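Local coordinates for protein BA_2500 (Bacillus anthracis, PDB 4GUC) that is of unknown function but belongs to the DUF5065 family of the E-set clan, consistent with an immunoglobulin-like beta sandwich, at residues F7-R12 with K55-S60; L34-T39 with I91-N96; K73-S78 with G85-P90; P97-A102 with S115-K120. All coordinates share one frame; numbering follows the deposited sequence.

Overall arrangement
The four contacts tie two beta sheets and the N-terminal loop into one small domain. Strand 53-59 is shared ground. It carries one side of contact 1. It is also hydrogen-bonded to strands 69-76 and 98-106, which carry one side each of contacts 3 and 4. Contact 3 joins the larger sheet to the two-stranded one, strands 39-45 and 84-90. Contacts 2 and 4 lie closest, with centres about 9 Å apart, and Leu34 N bonds to Lys117 O. The centres of contacts 1 and 2 are about 18 Å apart, yet Ile56 packs on Tyr95. Contacts 3 and 4 do not touch; their nearest atoms are about 7 Å apart.

Contact 1: F7-R12 with K55-S60; sequences FLDTWR and KIYQLS
Lys55 lies across one face of the Trp11 indole and meets Asp9 with its tip. The lysine chain is extended beyond CG. Its CD sits 3.5 Å from the centroid of the six-membered ring of Trp11, almost exactly on the ring normal, as a CH-pi contact. Farther out, Lys55 NZ stands 3.2 Å from the centroid of the five-membered ring of Trp11. This is a cation-pi contact over the same face. The ammonium then forms a salt bridge, Lys55 NZ to Asp9 OD1 at 2.7 Å, on the syn side of the carboxylate.

With CG anti to the backbone N (chi1 -169°), the Asp9 carboxylate is carried toward Lys55 and Tyr57. Its other oxygen faces Tyr57, also tip to tip, with carboxylate and phenol planes 77° apart. Tyr57 OH donates to Asp9 OD2 at 2.7 Å. Trp11 N reaches the same oxygen from the opposite face of the carboxylate plane, at 3.1 Å. Gln14 adds a bond to OD2, and Arg71 a salt bridge to OD1. The carboxylate is therefore gripped through both oxygens, and the two cationic partners would favour its charged form.

The Lys55 and Tyr57 bonds and the lysine over the indole fasten the N-terminal loop to strand 53-59. Within the loop, Trp11 N to Asp9 OD2 closes an Asx turn that holds the carboxylate.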
loop_
_atom_site.group_PDB
_atom_site.type_symbol
_atom_site.label_atom_id
_atom_site.label_comp_id
_atom_site.label_asym_id
_atom_site.label_seq_id
_atom_site.Cartn_x
_atom_site.Cartn_y
_atom_site.Cartn_z
ATOM N N PHE A 7 13.421 -8.728 1.603
ATOM C CA PHE A 7 13.452 -7.837 2.750
ATOM C C PHE A 7 12.260 -8.173 3.642
ATOM O O PHE A 7 11.140 -8.397 3.176
ATOM C CB PHE A 7 13.563 -6.393 2.288
ATOM C CG PHE A 7 14.795 -6.160 1.434
ATOM C CD1 PHE A 7 16.064 -6.146 2.018
ATOM C CD2 PHE A 7 14.697 -5.980 0.064
ATOM C CE1 PHE A 7 17.202 -5.959 1.251
ATOM C CE2 PHE A 7 15.827 -5.782 -0.707
ATOM C CZ PHE A 7 17.086 -5.768 -0.113
ATOM N N LEU A 8 12.519 -8.229 4.937
ATOM C CA LEU A 8 11.524 -8.609 5.918
ATOM C C LEU A 8 10.532 -7.493 6.191
ATOM O O LEU A 8 10.843 -6.342 5.934
ATOM C CB LEU A 8 12.221 -9.024 7.188
ATOM C CG LEU A 8 13.281 -10.131 7.045
ATOM C CD1 LEU A 8 13.885 -10.450 8.424
ATOM C CD2 LEU A 8 12.663 -11.358 6.414
ATOM N N ASP A 9 9.338 -7.844 6.703
ATOM C CA ASP A 9 8.318 -6.849 6.992
ATOM C C ASP A 9 7.558 -7.295 8.255
ATOM O O ASP A 9 7.432 -8.496 8.493
ATOM C CB ASP A 9 7.342 -6.742 5.823
ATOM C CG ASP A 9 6.410 -5.534 5.957
ATOM O OD1 ASP A 9 6.890 -4.395 5.675
ATOM O OD2 ASP A 9 5.212 -5.719 6.290
ATOM N N THR A 10 7.039 -6.344 9.033
ATOM C CA THR A 10 6.348 -6.641 10.288
ATOM C C THR A 10 4.819 -6.666 10.298
ATOM O O THR A 10 4.188 -7.087 11.285
ATOM C CB THR A 10 6.702 -5.549 11.361
ATOM O OG1 THR A 10 6.266 -4.257 10.918
ATOM C CG2 THR A 10 8.178 -5.495 11.655
ATOM N N TRP A 11 4.208 -6.238 9.205
ATOM C CA TRP A 11 2.744 -6.162 9.142
ATOM C C TRP A 11 2.103 -7.546 9.151
ATOM O O TRP A 11 2.697 -8.538 8.747
ATOM C CB TRP A 11 2.323 -5.200 8.050
ATOM C CG TRP A 11 2.565 -3.762 8.443
ATOM C CD1 TRP A 11 3.366 -3.271 9.445
ATOM C CD2 TRP A 11 2.146 -2.629 7.681
ATOM N NE1 TRP A 11 3.383 -1.891 9.408
ATOM C CE2 TRP A 11 2.641 -1.470 8.332
ATOM C CE3 TRP A 11 1.331 -2.470 6.561
ATOM C CZ2 TRP A 11 2.367 -0.177 7.858
ATOM C CZ3 TRP A 11 1.096 -1.196 6.092
ATOM C CH2 TRP A 11 1.601 -0.082 6.739
ATOM N N ARG A 12 0.857 -7.600 9.583
ATOM C CA ARG A 12 0.185 -8.878 9.734
ATOM C C ARG A 12 -0.014 -9.734 8.476
ATOM O O ARG A 12 0.253 -10.935 8.514
ATOM C CB ARG A 12 -1.148 -8.667 10.453
ATOM C CG ARG A 12 -1.762 -9.981 10.941
ATOM C CD ARG A 12 -3.024 -9.761 11.763
ATOM N NE ARG A 12 -2.779 -8.894 12.911
ATOM C CZ ARG A 12 -2.370 -9.310 14.110
ATOM N NH1 ARG A 12 -2.157 -10.593 14.347
ATOM N NH2 ARG A 12 -2.189 -8.432 15.080
ATOM N N LYS A 55 2.079 1.516 3.026
ATOM C CA LYS A 55 3.157 0.847 2.355
ATOM C C LYS A 55 2.686 0.387 0.981
ATOM O O LYS A 55 1.514 0.033 0.802
ATOM C CB LYS A 55 3.593 -0.411 3.123
ATOM C CG LYS A 55 4.407 -0.179 4.373
ATOM C CD LYS A 55 4.689 -1.437 5.162
ATOM C CE LYS A 55 5.513 -1.153 6.387
ATOM N NZ LYS A 55 5.664 -2.457 7.123
ATOM N N ILE A 56 3.591 0.439 0.010
ATOM C CA ILE A 56 3.399 -0.075 -1.323
ATOM C C ILE A 56 4.212 -1.388 -1.383
ATOM O O ILE A 56 5.422 -1.373 -1.147
ATOM C CB ILE A 56 3.842 0.884 -2.442
ATOM C CG1 ILE A 56 3.019 2.190 -2.391
ATOM C CG2 ILE A 56 3.702 0.193 -3.795
ATOM C CD1 ILE A 56 3.352 3.212 -3.472
ATOM N N TYR A 57 3.527 -2.500 -1.628
ATOM C CA TYR A 57 4.152 -3.795 -1.775
ATOM C C TYR A 57 4.009 -4.306 -3.203
ATOM O O TYR A 57 3.007 -4.057 -3.875
ATOM C CB TYR A 57 3.442 -4.853 -0.927
ATOM C CG TYR A 57 3.463 -4.728 0.593
ATOM C CD1 TYR A 57 4.413 -5.407 1.348
ATOM C CD2 TYR A 57 2.494 -4.018 1.287
ATOM C CE1 TYR A 57 4.414 -5.360 2.742
ATOM C CE2 TYR A 57 2.491 -3.958 2.668
ATOM C CZ TYR A 57 3.433 -4.644 3.398
ATOM O OH TYR A 57 3.335 -4.568 4.761
ATOM N N GLN A 58 5.008 -5.053 -3.670
ATOM C CA GLN A 58 4.945 -5.703 -4.951
ATOM C C GLN A 58 4.422 -7.132 -4.692
ATOM O O GLN A 58 4.775 -7.781 -3.705
ATOM C CB GLN A 58 6.333 -5.807 -5.594
ATOM C CG GLN A 58 6.308 -6.431 -6.959
ATOM C CD GLN A 58 7.695 -6.726 -7.497
ATOM O OE1 GLN A 58 8.175 -7.847 -7.320
ATOM N NE2 GLN A 58 8.376 -5.729 -8.002
ATOM N N LEU A 59 3.555 -7.620 -5.575
ATOM C CA LEU A 59 3.004 -8.972 -5.475
ATOM C C LEU A 59 3.826 -9.849 -6.443
ATOM O O LEU A 59 3.730 -9.676 -7.675
ATOM C CB LEU A 59 1.501 -8.969 -5.829
ATOM C CG LEU A 59 0.775 -10.327 -5.852
ATOM C CD1 LEU A 59 0.957 -11.112 -4.600
ATOM C CD2 LEU A 59 -0.706 -10.148 -6.124
ATOM N N SER A 60 4.597 -10.796 -5.907
ATOM C CA SER A 60 5.405 -11.653 -6.740
ATOM C C SER A 60 5.836 -12.860 -5.951
ATOM O O SER A 60 5.911 -12.843 -4.727
ATOM C CB SER A 60 6.590 -10.899 -7.326
ATOM O OG SER A 60 7.450 -10.406 -6.330
#

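Contact 2: L34-T39 with I91-N96; sequences LKHGDT and ITKAYN
Two beta turns meet here beside the larger sheet, the type II turn from Lys35 to Asp38 and the type I turn from Thr92 to Tyr95. The backbone of Ile91 bonds to the first turn in both directions. Gly37 N donates to Ile91 O at 2.8 Å, and Ile91 N donates to Asp38 O at 2.8 Å.

His36 bridges to the second turn. Its NE2 donates to Tyr95 O at 2.8 Å, with an N-H...O angle of 165° and the oxygen near the ring plane. Lys93 CA sits over the centre of one ring face, 3.9 Å from the His36 ring centroid, as a CH-pi contact. His36 CD2 also approaches Thr92 O to 3.2 Å.

The Ile91 side chain packs on Leu34. Its CG1 is anti to the carbonyl carbon (chi1 -56°) and meets Leu34 CD1 at 3.8 Å, the two side chains crossing at about a right angle. Ile118 packs against Ile91 as well. Asp38 OD2 accepts from Lys35 N at 2.9 Å and braces the first turn.

The bond to Tyr95 O means that NE2 of His36 carries a hydrogen, and its in-plane geometry holds the imidazole in a fixed orientation against the second turn.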
loop_
_atom_site.group_PDB
_atom_site.type_symbol
_atom_site.label_atom_id
_atom_site.label_comp_id
_atom_site.label_asym_id
_atom_site.label_seq_id
_atom_site.Cartn_x
_atom_site.Cartn_y
_atom_site.Cartn_z
ATOM N N LEU A 34 -0.593 2.644 -12.644
ATOM C CA LEU A 34 0.333 3.789 -12.697
ATOM C C LEU A 34 1.511 3.508 -13.632
ATOM O O LEU A 34 1.815 2.339 -13.930
ATOM C CB LEU A 34 0.847 4.102 -11.276
ATOM C CG LEU A 34 -0.213 4.447 -10.214
ATOM C CD1 LEU A 34 0.403 4.672 -8.844
ATOM C CD2 LEU A 34 -0.983 5.677 -10.666
ATOM N N LYS A 35 2.131 4.572 -14.132
ATOM C CA LYS A 35 3.294 4.479 -15.010
ATOM C C LYS A 35 4.457 5.230 -14.383
ATOM O O LYS A 35 4.248 6.121 -13.558
ATOM C CB LYS A 35 3.006 5.102 -16.375
ATOM C CG LYS A 35 2.071 4.307 -17.263
ATOM C CD LYS A 35 1.727 5.083 -18.534
ATOM C CE LYS A 35 2.939 5.469 -19.402
ATOM N NZ LYS A 35 3.426 4.374 -20.311
ATOM N N HIS A 36 5.684 4.840 -14.723
ATOM C CA HIS A 36 6.851 5.562 -14.225
ATOM C C HIS A 36 6.646 7.032 -14.598
ATOM O O HIS A 36 6.290 7.336 -15.744
ATOM C CB HIS A 36 8.183 5.069 -14.817
ATOM C CG HIS A 36 8.525 3.653 -14.461
ATOM N ND1 HIS A 36 9.174 2.790 -15.325
ATOM C CD2 HIS A 36 8.231 2.928 -13.354
ATOM C CE1 HIS A 36 9.339 1.620 -14.729
ATOM N NE2 HIS A 36 8.739 1.667 -13.546
ATOM N N GLY A 37 6.845 7.929 -13.636
ATOM C CA GLY A 37 6.664 9.367 -13.850
ATOM C C GLY A 37 5.420 9.862 -13.151
ATOM O O GLY A 37 5.290 11.075 -12.914
ATOM N N ASP A 38 4.494 8.953 -12.864
ATOM C CA ASP A 38 3.266 9.309 -12.140
ATOM C C ASP A 38 3.590 9.484 -10.650
ATOM O O ASP A 38 4.706 9.212 -10.175
ATOM C CB ASP A 38 2.172 8.230 -12.279
ATOM C CG ASP A 38 1.573 8.143 -13.669
ATOM O OD1 ASP A 38 1.775 9.058 -14.493
ATOM O OD2 ASP A 38 0.836 7.152 -13.924
ATOM N N THR A 39 2.599 9.943 -9.902
ATOM C CA THR A 39 2.765 10.127 -8.475
ATOM C C THR A 39 1.596 9.485 -7.757
ATOM O O THR A 39 0.467 9.577 -8.200
ATOM C CB THR A 39 2.814 11.634 -8.085
ATOM O OG1 THR A 39 3.956 12.274 -8.710
ATOM C CG2 THR A 39 2.899 11.841 -6.567
ATOM N N ILE A 91 6.333 7.620 -8.468
ATOM C CA ILE A 91 6.515 6.298 -9.065
ATOM C C ILE A 91 7.750 6.408 -9.988
ATOM O O ILE A 91 7.676 6.883 -11.139
ATOM C CB ILE A 91 5.275 5.803 -9.815
ATOM C CG1 ILE A 91 4.063 5.797 -8.884
ATOM C CG2 ILE A 91 5.514 4.402 -10.389
ATOM C CD1 ILE A 91 4.209 4.960 -7.647
ATOM N N THR A 92 8.885 5.978 -9.451
ATOM C CA THR A 92 10.160 6.010 -10.154
ATOM C C THR A 92 10.443 4.652 -10.796
ATOM O O THR A 92 9.660 3.714 -10.649
ATOM C CB THR A 92 11.295 6.301 -9.154
ATOM O OG1 THR A 92 11.396 5.198 -8.237
ATOM C CG2 THR A 92 11.019 7.591 -8.384
ATOM N N LYS A 93 11.564 4.545 -11.507
ATOM C CA LYS A 93 11.940 3.293 -12.145
ATOM C C LYS A 93 12.329 2.205 -11.152
ATOM O O LYS A 93 12.419 1.034 -11.524
ATOM C CB LYS A 93 13.053 3.501 -13.158
ATOM C CG LYS A 93 12.608 4.265 -14.379
ATOM C CD LYS A 93 13.744 4.371 -15.332
ATOM C CE LYS A 93 13.317 5.092 -16.586
ATOM N NZ LYS A 93 14.417 5.370 -17.493
ATOM N N ALA A 94 12.556 2.580 -9.899
ATOM C CA ALA A 94 12.884 1.614 -8.855
ATOM C C ALA A 94 11.715 0.611 -8.704
ATOM O O ALA A 94 11.895 -0.496 -8.193
ATOM C CB ALA A 94 13.161 2.341 -7.544
ATOM N N TYR A 95 10.501 1.014 -9.116
ATOM C CA TYR A 95 9.347 0.140 -9.096
ATOM C C TYR A 95 9.320 -0.630 -10.437
ATOM O O TYR A 95 8.737 -0.156 -11.427
ATOM C CB TYR A 95 8.057 0.946 -8.959
ATOM C CG TYR A 95 7.901 1.713 -7.657
ATOM C CD1 TYR A 95 8.486 2.966 -7.485
ATOM C CD2 TYR A 95 7.143 1.194 -6.594
ATOM C CE1 TYR A 95 8.331 3.691 -6.281
ATOM C CE2 TYR A 95 6.979 1.900 -5.411
ATOM C CZ TYR A 95 7.583 3.148 -5.260
ATOM O OH TYR A 95 7.442 3.883 -4.105
ATOM N N ASN A 96 9.889 -1.830 -10.423
ATOM C CA ASN A 96 9.940 -2.700 -11.586
ATOM C C ASN A 96 8.539 -2.973 -12.137
ATOM O O ASN A 96 7.618 -3.209 -11.358
ATOM C CB ASN A 96 10.535 -4.028 -11.124
ATOM C CG ASN A 96 11.933 -3.871 -10.543
ATOM O OD1 ASN A 96 12.151 -4.129 -9.351
ATOM N ND2 ASN A 96 12.862 -3.368 -11.349
#

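Contact 3: K73-S78 with G85-P90; sequences KTIYDS and GRFVTP
Ile75 packs against Thr89 and Val88 where the two beta sheets come together. Strands 73-76 and 85-90 run at 140° to each other, and their axes approach to 6.4 Å. The CB of Ile75 points toward the other strand, and its two branches part there. CG2, anti to the backbone N, lies 3.6 Å from Val88 N and also meets Phe87 CB. CG1 runs past Thr89 CB at 4.2 Å. With chi2 at 177° the chain stays extended, and CD1 at the tip reaches the Thr89 methyl group. Phe40 of strand 39-45 also packs on Ile75.

Beyond the strand, Asp77 and Ser78 take over the linkage. Asp77 OD1 accepts from Arg86 N at 3.0 Å, with the donor above the carboxylate plane, and also from Gly79 N. Ser78 N donates to Arg86 O at 2.9 Å. The Phe87 ring presents its edge to Ile75 O. One water links the two segments: it donates to Tyr76 O, accepts from Val88 N and bonds Ser78 OG.

The tightest apolar pair is Ile75 CD1 with Thr89 CG2, at 3.4 Å, closer than usual for two carbons.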
loop_
_atom_site.group_PDB
_atom_site.type_symbol
_atom_site.label_atom_id
_atom_site.label_comp_id
_atom_site.label_asym_id
_atom_site.label_seq_id
_atom_site.Cartn_x
_atom_site.Cartn_y
_atom_site.Cartn_z
ATOM N N LYS A 73 7.998 0.536 -0.528
ATOM C CA LYS A 73 8.037 1.883 0.041
ATOM C C LYS A 73 7.171 2.005 1.262
ATOM O O LYS A 73 6.103 1.398 1.313
ATOM C CB LYS A 73 7.520 2.895 -0.992
ATOM C CG LYS A 73 7.884 4.352 -0.736
ATOM C CD LYS A 73 9.382 4.590 -0.925
ATOM C CE LYS A 73 9.798 6.018 -0.642
ATOM N NZ LYS A 73 11.270 6.185 -0.902
ATOM N N THR A 74 7.615 2.799 2.241
ATOM C CA THR A 74 6.850 3.108 3.469
ATOM C C THR A 74 6.604 4.614 3.330
ATOM O O THR A 74 7.545 5.400 3.127
ATOM C CB THR A 74 7.613 2.809 4.758
ATOM O OG1 THR A 74 7.932 1.420 4.772
ATOM C CG2 THR A 74 6.746 3.160 5.946
ATOM N N ILE A 75 5.351 5.029 3.432
ATOM C CA ILE A 75 4.968 6.424 3.255
ATOM C C ILE A 75 4.278 6.965 4.513
ATOM O O ILE A 75 3.281 6.399 5.016
ATOM C CB ILE A 75 3.975 6.570 2.075
ATOM C CG1 ILE A 75 4.410 5.770 0.833
ATOM C CG2 ILE A 75 3.757 8.055 1.749
ATOM C CD1 ILE A 75 3.388 5.830 -0.346
ATOM N N TYR A 76 4.801 8.061 5.049
ATOM C CA TYR A 76 4.203 8.715 6.219
ATOM C C TYR A 76 3.261 9.819 5.810
ATOM O O TYR A 76 3.308 10.299 4.691
ATOM C CB TYR A 76 5.277 9.214 7.186
ATOM C CG TYR A 76 5.908 8.069 7.947
ATOM C CD1 TYR A 76 5.449 7.752 9.221
ATOM C CD2 TYR A 76 6.895 7.291 7.394
ATOM C CE1 TYR A 76 5.985 6.709 9.936
ATOM C CE2 TYR A 76 7.450 6.219 8.108
ATOM C CZ TYR A 76 6.973 5.943 9.374
ATOM O OH TYR A 76 7.492 4.901 10.117
ATOM N N ASP A 77 2.353 10.172 6.708
ATOM C CA ASP A 77 1.385 11.234 6.488
ATOM C C ASP A 77 2.136 12.566 6.399
ATOM O O ASP A 77 2.784 12.958 7.368
ATOM C CB ASP A 77 0.393 11.245 7.663
ATOM C CG ASP A 77 -0.445 12.506 7.749
ATOM O OD1 ASP A 77 -0.755 13.185 6.766
ATOM O OD2 ASP A 77 -0.843 12.818 8.898
ATOM N N SER A 78 2.014 13.258 5.273
ATOM C CA SER A 78 2.671 14.548 5.034
ATOM C C SER A 78 1.682 15.710 4.916
ATOM O O SER A 78 2.056 16.780 4.442
ATOM C CB SER A 78 3.529 14.475 3.745
ATOM O OG SER A 78 2.754 14.241 2.568
ATOM N N GLY A 85 -5.016 11.723 6.760
ATOM C CA GLY A 85 -3.633 11.504 6.348
ATOM C C GLY A 85 -3.472 11.713 4.859
ATOM O O GLY A 85 -4.365 11.348 4.082
ATOM N N ARG A 86 -2.342 12.293 4.442
ATOM C CA ARG A 86 -2.039 12.482 3.016
ATOM C C ARG A 86 -0.758 11.669 2.788
ATOM O O ARG A 86 0.225 11.874 3.477
ATOM C CB ARG A 86 -1.815 13.940 2.635
ATOM C CG ARG A 86 -1.542 14.090 1.167
ATOM C CD ARG A 86 -1.135 15.483 0.830
ATOM N NE ARG A 86 -0.834 15.586 -0.594
ATOM C CZ ARG A 86 -0.236 16.642 -1.140
ATOM N NH1 ARG A 86 0.145 17.644 -0.371
ATOM N NH2 ARG A 86 0.020 16.656 -2.445
ATOM N N PHE A 87 -0.791 10.765 1.806
ATOM C CA PHE A 87 0.334 9.855 1.494
ATOM C C PHE A 87 0.743 10.066 0.044
ATOM O O PHE A 87 -0.038 9.774 -0.866
ATOM C CB PHE A 87 -0.085 8.404 1.801
ATOM C CG PHE A 87 -0.589 8.225 3.235
ATOM C CD1 PHE A 87 0.302 8.026 4.293
ATOM C CD2 PHE A 87 -1.924 8.337 3.540
ATOM C CE1 PHE A 87 -0.141 7.924 5.574
ATOM C CE2 PHE A 87 -2.367 8.231 4.860
ATOM C CZ PHE A 87 -1.490 8.028 5.875
ATOM N N VAL A 88 1.959 10.576 -0.138
ATOM C CA VAL A 88 2.459 10.944 -1.455
ATOM C C VAL A 88 3.834 10.373 -1.757
ATOM O O VAL A 88 4.747 10.479 -0.927
ATOM C CB VAL A 88 2.612 12.518 -1.515
ATOM C CG1 VAL A 88 3.056 12.966 -2.909
ATOM C CG2 VAL A 88 1.309 13.214 -1.157
ATOM N N THR A 89 3.999 9.727 -2.908
ATOM C CA THR A 89 5.329 9.238 -3.249
ATOM C C THR A 89 5.433 9.126 -4.784
ATOM O O THR A 89 4.465 8.737 -5.431
ATOM C CB THR A 89 5.653 7.893 -2.530
ATOM O OG1 THR A 89 7.061 7.713 -2.429
ATOM C CG2 THR A 89 5.037 6.696 -3.235
ATOM N N PRO A 90 6.608 9.470 -5.377
ATOM C CA PRO A 90 6.747 9.362 -6.821
ATOM C C PRO A 90 6.928 7.934 -7.316
ATOM O O PRO A 90 7.597 7.123 -6.649
ATOM C CB PRO A 90 8.036 10.153 -7.114
ATOM C CG PRO A 90 8.806 10.077 -5.867
ATOM C CD PRO A 90 7.806 10.024 -4.736
HETATM O O HOH W 1 3.361 11.531 2.264
#

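Contact 4: P97-A102 with S115-K120; sequences PGTYVA and SFKISK
Gly98 and Ile118, and Tyr100 and Phe116, are the hydrogen-bonded pairs of an antiparallel beta hairpin. Each pair exchanges two backbone bonds. Gly98 N donates to Ile118 O, and Ile118 N to Gly98 O at 2.9 Å. Tyr100 N donates to Phe116 O at 2.8 Å, and Phe116 N to Tyr100 O. All four carbonyl oxygens also receive a CA-H...O contact, such as Lys117 CA to Gly98 O at 3.3 Å. Lys117 N is satisfied by Asp33 OD1, and Ser115 N by the hydroxyl of Tyr16.

Tyr100, Phe116 and Ile118 share one face of the sheet. Ile118 CD1 lies over the Tyr100 ring, 3.7 Å from its centroid. Tyr100 CB in turn covers a face of Phe116, 3.8 Å from CZ of that ring. The phenol OH of Tyr100 bonds to Asn96 O and to Gln58 NE2. On the other face Thr99 OG1 lies 3.3 Å from Lys117 CD. At the C-terminus, Lys120 OXT forms a salt bridge with Lys35 NZ.

Strand 53-59 bonds to the other edge of 98-102, strand 34-35 bonds to 116-119, and helix 16-22 packs on Val101.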
loop_
_atom_site.group_PDB
_atom_site.type_symbol
_atom_site.label_atom_id
_atom_site.label_comp_id
_atom_site.label_asym_id
_atom_site.label_seq_id
_atom_site.Cartn_x
_atom_site.Cartn_y
_atom_site.Cartn_z
ATOM N N PRO A 97 8.350 -2.916 -13.473
ATOM C CA PRO A 97 7.006 -3.222 -13.939
ATOM C C PRO A 97 6.436 -4.514 -13.317
ATOM O O PRO A 97 7.117 -5.529 -13.232
ATOM C CB PRO A 97 7.182 -3.335 -15.449
ATOM C CG PRO A 97 8.305 -2.372 -15.730
ATOM C CD PRO A 97 9.253 -2.594 -14.592
ATOM N N GLY A 98 5.210 -4.441 -12.832
ATOM C CA GLY A 98 4.568 -5.596 -12.219
ATOM C C GLY A 98 3.299 -5.200 -11.505
ATOM O O GLY A 98 2.727 -4.145 -11.801
ATOM N N THR A 99 2.864 -6.054 -10.580
ATOM C CA THR A 99 1.637 -5.864 -9.816
ATOM C C THR A 99 1.979 -5.450 -8.399
ATOM O O THR A 99 2.876 -6.015 -7.770
ATOM C CB THR A 99 0.791 -7.143 -9.835
ATOM O OG1 THR A 99 0.490 -7.472 -11.201
ATOM C CG2 THR A 99 -0.499 -6.997 -9.059
ATOM N N TYR A 100 1.261 -4.444 -7.892
ATOM C CA TYR A 100 1.483 -3.860 -6.559
ATOM C C TYR A 100 0.202 -3.656 -5.797
ATOM O O TYR A 100 -0.869 -3.810 -6.374
ATOM C CB TYR A 100 2.173 -2.502 -6.752
ATOM C CG TYR A 100 3.590 -2.603 -7.287
ATOM C CD1 TYR A 100 3.843 -2.782 -8.637
ATOM C CD2 TYR A 100 4.680 -2.495 -6.431
ATOM C CE1 TYR A 100 5.150 -2.895 -9.136
ATOM C CE2 TYR A 100 5.981 -2.595 -6.914
ATOM C CZ TYR A 100 6.212 -2.811 -8.270
ATOM O OH TYR A 100 7.523 -2.895 -8.741
ATOM N N VAL A 101 0.329 -3.326 -4.512
ATOM C CA VAL A 101 -0.843 -3.037 -3.686
ATOM C C VAL A 101 -0.461 -2.063 -2.609
ATOM O O VAL A 101 0.659 -2.111 -2.094
ATOM C CB VAL A 101 -1.498 -4.309 -3.049
ATOM C CG1 VAL A 101 -0.544 -5.061 -2.155
ATOM C CG2 VAL A 101 -2.810 -3.961 -2.304
ATOM N N ALA A 102 -1.360 -1.117 -2.304
ATOM C CA ALA A 102 -1.145 -0.141 -1.247
ATOM C C ALA A 102 -1.944 -0.598 -0.029
ATOM O O ALA A 102 -3.145 -0.906 -0.127
ATOM C CB ALA A 102 -1.560 1.270 -1.668
ATOM N N SER A 115 -5.051 -4.722 -5.735
ATOM C CA SER A 115 -3.890 -4.688 -6.589
ATOM C C SER A 115 -4.023 -3.747 -7.799
ATOM O O SER A 115 -5.119 -3.445 -8.254
ATOM C CB SER A 115 -3.593 -6.109 -7.055
ATOM O OG SER A 115 -4.687 -6.636 -7.782
ATOM N N PHE A 116 -2.884 -3.317 -8.342
ATOM C CA PHE A 116 -2.818 -2.449 -9.517
ATOM C C PHE A 116 -1.490 -2.690 -10.211
ATOM O O PHE A 116 -0.583 -3.288 -9.630
ATOM C CB PHE A 116 -2.963 -0.947 -9.178
ATOM C CG PHE A 116 -1.907 -0.398 -8.233
ATOM C CD1 PHE A 116 -2.071 -0.498 -6.863
ATOM C CD2 PHE A 116 -0.769 0.251 -8.716
ATOM C CE1 PHE A 116 -1.125 -0.010 -5.997
ATOM C CE2 PHE A 116 0.189 0.722 -7.829
ATOM C CZ PHE A 116 -0.031 0.614 -6.452
ATOM N N LYS A 117 -1.365 -2.268 -11.461
ATOM C CA LYS A 117 -0.132 -2.446 -12.187
ATOM C C LYS A 117 0.716 -1.174 -12.257
ATOM O O LYS A 117 0.190 -0.061 -12.215
ATOM C CB LYS A 117 -0.421 -2.806 -13.652
ATOM C CG LYS A 117 -1.146 -4.090 -13.922
ATOM C CD LYS A 117 -0.362 -5.333 -13.534
ATOM C CE LYS A 117 -1.035 -6.617 -14.091
ATOM N NZ LYS A 117 -2.471 -6.771 -13.697
ATOM N N ILE A 118 2.034 -1.367 -12.265
ATOM C CA ILE A 118 2.996 -0.292 -12.483
ATOM C C ILE A 118 3.674 -0.730 -13.793
ATOM O O ILE A 118 4.155 -1.851 -13.902
ATOM C CB ILE A 118 4.013 -0.050 -11.361
ATOM C CG1 ILE A 118 3.264 0.495 -10.154
ATOM C CG2 ILE A 118 5.078 0.955 -11.835
ATOM C CD1 ILE A 118 4.106 0.778 -8.915
ATOM N N SER A 119 3.691 0.161 -14.776
ATOM C CA SER A 119 4.301 -0.123 -16.084
ATOM C C SER A 119 5.319 0.937 -16.468
ATOM O O SER A 119 5.363 2.005 -15.865
ATOM C CB SER A 119 3.212 -0.197 -17.160
ATOM O OG SER A 119 2.475 1.009 -17.189
ATOM N N LYS A 120 6.129 0.642 -17.483
ATOM C CA LYS A 120 7.141 1.584 -17.949
ATOM C C LYS A 120 6.447 2.792 -18.581
ATOM O O LYS A 120 7.015 3.893 -18.630
ATOM C CB LYS A 120 8.107 0.963 -18.966
ATOM C CG LYS A 120 8.936 -0.177 -18.404
ATOM C CD LYS A 120 10.086 -0.552 -19.338
ATOM C CE LYS A 120 11.015 -1.609 -18.708
ATOM N NZ LYS A 120 10.403 -2.942 -18.452
ATOM O OXT LYS A 120 5.317 2.690 -19.076
#